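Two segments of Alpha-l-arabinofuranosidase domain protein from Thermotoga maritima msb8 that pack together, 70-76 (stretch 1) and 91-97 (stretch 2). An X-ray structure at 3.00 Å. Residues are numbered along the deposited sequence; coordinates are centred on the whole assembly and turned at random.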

ATOM      1  N   GLY A  70      -4.501  -1.256 -12.086  1.00 35.95           N
ATOM      2  CA  GLY A  70      -4.004   0.033 -12.428  1.00 32.76           C
ATOM      3  C   GLY A  70      -4.312  -0.090 -13.881  1.00 34.76           C
ATOM      4  O   GLY A  70      -5.450  -0.388 -14.208  1.00 34.53           O
ATOM      5  N   ASN A  71      -3.304   0.052 -14.735  1.00 32.71           N
ATOM      6  CA  ASN A  71      -3.488   0.007 -16.181  1.00 25.21           C
ATOM      7  C   ASN A  71      -4.515  -1.028 -16.696  1.00 27.88           C
ATOM      8  O   ASN A  71      -5.351  -0.743 -17.538  1.00 34.82           O
ATOM      9  CB  ASN A  71      -2.133  -0.192 -16.817  1.00 27.49           C
ATOM     10  CG  ASN A  71      -1.093   0.717 -16.227  1.00 27.26           C
ATOM     11  OD1 ASN A  71      -0.901   0.769 -15.005  1.00 49.37           O
ATOM     12  ND2 ASN A  71      -0.397   1.423 -17.074  1.00 26.18           N
ATOM     13  N   PHE A  72      -4.474  -2.230 -16.181  1.00 28.29           N
ATOM     14  CA  PHE A  72      -5.422  -3.242 -16.607  1.00 24.69           C
ATOM     15  C   PHE A  72      -6.865  -2.733 -16.616  1.00 19.40           C
ATOM     16  O   PHE A  72      -7.516  -2.683 -17.644  1.00 37.57           O
ATOM     17  CB  PHE A  72      -5.300  -4.452 -15.671  1.00 33.99           C
ATOM     18  CG  PHE A  72      -6.248  -5.583 -15.974  1.00 28.90           C
ATOM     19  CD1 PHE A  72      -6.066  -6.381 -17.087  1.00 25.56           C
ATOM     20  CD2 PHE A  72      -7.303  -5.871 -15.113  1.00 32.64           C
ATOM     21  CE1 PHE A  72      -6.916  -7.452 -17.341  1.00 27.17           C
ATOM     22  CE2 PHE A  72      -8.151  -6.930 -15.359  1.00 31.21           C
ATOM     23  CZ  PHE A  72      -7.955  -7.728 -16.480  1.00 31.64           C
ATOM     24  N   VAL A  73      -7.358  -2.331 -15.467  1.00  9.54           N
ATOM     25  CA  VAL A  73      -8.737  -1.902 -15.337  1.00 15.61           C
ATOM     26  C   VAL A  73      -9.266  -0.967 -16.390  1.00 13.61           C
ATOM     27  O   VAL A  73     -10.459  -0.933 -16.635  1.00 18.73           O
ATOM     28  CB  VAL A  73      -9.037  -1.284 -13.896  1.00 17.12           C
ATOM     29  CG1 VAL A  73      -8.335   0.051 -13.678  1.00  4.67           C
ATOM     30  CG2 VAL A  73     -10.517  -1.123 -13.721  1.00 18.64           C
ATOM     31  N   SER A  74      -8.407  -0.213 -17.034  1.00 11.70           N
ATOM     32  CA  SER A  74      -8.928   0.710 -18.006  1.00 29.32           C
ATOM     33  C   SER A  74      -9.489   0.086 -19.280  1.00 39.51           C
ATOM     34  O   SER A  74      -9.881   0.802 -20.191  1.00 54.10           O
ATOM     35  CB  SER A  74      -7.886   1.767 -18.327  1.00 27.83           C
ATOM     36  OG  SER A  74      -7.675   2.560 -17.181  1.00 47.50           O
ATOM     37  N   ASN A  75      -9.521  -1.234 -19.388  1.00 40.86           N
ATOM     38  CA  ASN A  75     -10.141  -1.816 -20.572  1.00 41.30           C
ATOM     39  C   ASN A  75     -10.816  -3.091 -20.135  1.00 41.96           C
ATOM     40  O   ASN A  75     -11.127  -3.937 -20.965  1.00 44.09           O
ATOM     41  CB  ASN A  75      -9.133  -2.078 -21.701  1.00 40.88           C
ATOM     42  CG  ASN A  75      -8.240  -3.274 -21.446  1.00 57.14           C
ATOM     43  OD1 ASN A  75      -7.588  -3.758 -22.374  1.00 42.39           O
ATOM     44  ND2 ASN A  75      -8.192  -3.756 -20.194  1.00 51.94           N
ATOM     45  N   TYR A  76     -11.041  -3.194 -18.819  1.00 25.69           N
ATOM     46  CA  TYR A  76     -11.675  -4.341 -18.172  1.00 29.33           C
ATOM     47  C   TYR A  76     -13.161  -4.159 -17.979  1.00 21.33           C
ATOM     48  O   TYR A  76     -13.575  -3.174 -17.419  1.00 20.11           O
ATOM     49  CB  TYR A  76     -11.026  -4.594 -16.800  1.00 16.06           C
ATOM     50  CG  TYR A  76     -11.644  -5.720 -15.998  1.00 12.21           C
ATOM     51  CD1 TYR A  76     -11.502  -7.066 -16.375  1.00 21.48           C
ATOM     52  CD2 TYR A  76     -12.369  -5.445 -14.857  1.00 23.06           C
ATOM     53  CE1 TYR A  76     -12.084  -8.120 -15.618  1.00 16.66           C
ATOM     54  CE2 TYR A  76     -12.957  -6.474 -14.091  1.00 33.60           C
ATOM     55  CZ  TYR A  76     -12.819  -7.816 -14.475  1.00 26.73           C
ATOM     56  OH  TYR A  76     -13.489  -8.809 -13.730  1.00 28.98           O
ATOM     57  N   ARG A  91     -10.734 -12.559 -23.159  1.00 29.72           N
ATOM     58  CA  ARG A  91     -10.511 -11.269 -23.762  1.00 31.31           C
ATOM     59  C   ARG A  91      -9.025 -10.995 -23.841  1.00 28.54           C
ATOM     60  O   ARG A  91      -8.254 -11.692 -23.236  1.00 34.01           O
ATOM     61  CB  ARG A  91     -11.271 -10.215 -22.922  1.00 31.54           C
ATOM     62  CG  ARG A  91     -12.831 -10.307 -23.031  1.00  9.60           C
ATOM     63  CD  ARG A  91     -13.258  -9.856 -24.410  1.00 37.81           C
ATOM     64  NE  ARG A  91     -14.614 -10.227 -24.821  1.00 34.83           N
ATOM     65  CZ  ARG A  91     -15.713 -10.062 -24.084  1.00 40.85           C
ATOM     66  NH1 ARG A  91     -15.619  -9.531 -22.859  1.00 22.28           N
ATOM     67  NH2 ARG A  91     -16.909 -10.394 -24.603  1.00 25.41           N
ATOM     68  N   PHE A  92      -8.628 -10.024 -24.641  1.00 30.05           N
ATOM     69  CA  PHE A  92      -7.224  -9.664 -24.756  1.00 31.83           C
ATOM     70  C   PHE A  92      -6.979  -8.314 -24.059  1.00 34.03           C
ATOM     71  O   PHE A  92      -7.470  -7.271 -24.500  1.00 33.06           O
ATOM     72  CB  PHE A  92      -6.819  -9.515 -26.210  1.00 31.96           C
ATOM     73  CG  PHE A  92      -5.431  -8.966 -26.398  1.00 33.27           C
ATOM     74  CD1 PHE A  92      -4.310  -9.803 -26.277  1.00 39.44           C
ATOM     75  CD2 PHE A  92      -5.235  -7.618 -26.716  1.00 36.42           C
ATOM     76  CE1 PHE A  92      -3.002  -9.310 -26.473  1.00 36.43           C
ATOM     77  CE2 PHE A  92      -3.935  -7.108 -26.919  1.00 42.42           C
ATOM     78  CZ  PHE A  92      -2.816  -7.959 -26.798  1.00 43.57           C
ATOM     79  N   ASP A  93      -6.196  -8.345 -22.990  1.00 27.12           N
ATOM     80  CA  ASP A  93      -5.876  -7.168 -22.233  1.00 22.44           C
ATOM     81  C   ASP A  93      -4.855  -6.302 -22.955  1.00 30.76           C
ATOM     82  O   ASP A  93      -3.744  -6.747 -23.216  1.00 31.61           O
ATOM     83  CB  ASP A  93      -5.336  -7.586 -20.888  1.00 18.08           C
ATOM     84  CG  ASP A  93      -4.644  -6.467 -20.172  1.00 40.02           C
ATOM     85  OD1 ASP A  93      -5.141  -5.316 -20.230  1.00 34.29           O
ATOM     86  OD2 ASP A  93      -3.606  -6.757 -19.530  1.00 47.16           O
ATOM     87  N   LEU A  94      -5.228  -5.063 -23.271  1.00 25.76           N
ATOM     88  CA  LEU A  94      -4.331  -4.184 -23.958  1.00 19.49           C
ATOM     89  C   LEU A  94      -3.248  -3.696 -23.028  1.00 17.71           C
ATOM     90  O   LEU A  94      -2.124  -3.450 -23.434  1.00 30.81           O
ATOM     91  CB  LEU A  94      -5.062  -2.996 -24.515  1.00 15.85           C
ATOM     92  CG  LEU A  94      -6.008  -3.245 -25.660  1.00 23.60           C
ATOM     93  CD1 LEU A  94      -7.361  -3.765 -25.135  1.00 47.20           C
ATOM     94  CD2 LEU A  94      -6.256  -1.924 -26.318  1.00 38.87           C
ATOM     95  N   ALA A  95      -3.553  -3.582 -21.763  1.00 11.26           N
ATOM     96  CA  ALA A  95      -2.559  -3.067 -20.864  1.00 20.62           C
ATOM     97  C   ALA A  95      -1.250  -3.822 -20.917  1.00 36.68           C
ATOM     98  O   ALA A  95      -0.225  -3.254 -21.308  1.00 50.24           O
ATOM     99  CB  ALA A  95      -3.079  -3.050 -19.475  1.00 19.55           C
ATOM    100  N   TRP A  96      -1.257  -5.098 -20.545  1.00 36.49           N
ATOM    101  CA  TRP A  96      -0.021  -5.855 -20.528  1.00 30.85           C
ATOM    102  C   TRP A  96       0.054  -6.879 -21.631  1.00 37.97           C
ATOM    103  O   TRP A  96       0.942  -7.714 -21.668  1.00 41.68           O
ATOM    104  CB  TRP A  96       0.151  -6.488 -19.165  1.00 32.89           C
ATOM    105  CG  TRP A  96      -0.009  -5.472 -18.091  1.00 28.31           C
ATOM    106  CD1 TRP A  96      -1.111  -5.269 -17.313  1.00 36.04           C
ATOM    107  CD2 TRP A  96       0.911  -4.436 -17.757  1.00 25.21           C
ATOM    108  NE1 TRP A  96      -0.934  -4.162 -16.520  1.00 31.82           N
ATOM    109  CE2 TRP A  96       0.301  -3.634 -16.776  1.00 31.48           C
ATOM    110  CE3 TRP A  96       2.189  -4.103 -18.198  1.00 25.97           C
ATOM    111  CZ2 TRP A  96       0.926  -2.520 -16.232  1.00 30.58           C
ATOM    112  CZ3 TRP A  96       2.805  -3.004 -17.662  1.00 24.13           C
ATOM    113  CH2 TRP A  96       2.177  -2.223 -16.692  1.00 30.37           C
ATOM    114  N   GLN A  97      -0.898  -6.821 -22.536  1.00 40.61           N
ATOM    115  CA  GLN A  97      -0.883  -7.713 -23.667  1.00 41.17           C
ATOM    116  C   GLN A  97      -0.782  -9.203 -23.385  1.00 44.05           C
ATOM    117  O   GLN A  97       0.200  -9.836 -23.746  1.00 39.90           O
ATOM    118  CB  GLN A  97       0.261  -7.295 -24.554  1.00 30.80           C
ATOM    119  CG  GLN A  97       0.553  -5.850 -24.428  1.00 24.39           C
ATOM    120  CD  GLN A  97       1.557  -5.401 -25.464  1.00 45.67           C
ATOM    121  OE1 GLN A  97       2.040  -4.269 -25.416  1.00 46.65           O
ATOM    122  NE2 GLN A  97       1.883  -6.277 -26.421  1.00 40.22           N
TER

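One amide side chain, that of Asn75, supplies both hydrogen bonds that cross this contact, which buries a modest 309 Å² between the stretches. Its CA-to-CB bond points toward the second stretch, and the carboxamide presents an acceptor and a donor at once: the backbone N of Leu94 gives a hydrogen bond to Asn75 OD1 (2.8 Å, nearly straight at 164°), while Asn75 ND2 makes a weak one to Asp93 OD1 at 3.4 Å. An amide suits this place because it can answer a peptide NH and a carboxylate together, although the position of Asn75 OD1 is less certain in the model.

Asp93 also holds the backbone that follows it. Its OD1 accepts from Ala95 N at 2.8 Å and its OD2 from Trp96 N at 3.0 Å, so a buried carboxylate is paid for by backbone NH groups that its short side chain can reach. The same carboxylate meets the edge of the Phe72 ring, with Asp93 CG 3.4 Å from Phe72 CD1 and near the ring plane, where the ring's hydrogens lie.

Beyond this polar cluster the backbones draw close. Ala95 points its methyl toward the first stretch, CB lying 3.7 Å from Phe72 N, a small group that fits this near approach. Asn71 points toward stretch 2, its CB 4.0 Å from Ala95 CB. The large Trp96 ring has the length to reach across to the Asn71 side chain, with Trp96 CZ2 3.8 Å from the amide carbon Asn71 CG; its end comes nearer although its CA-to-CB bond points sideways, and its NE1 is hydrogen-bonded elsewhere in the structure.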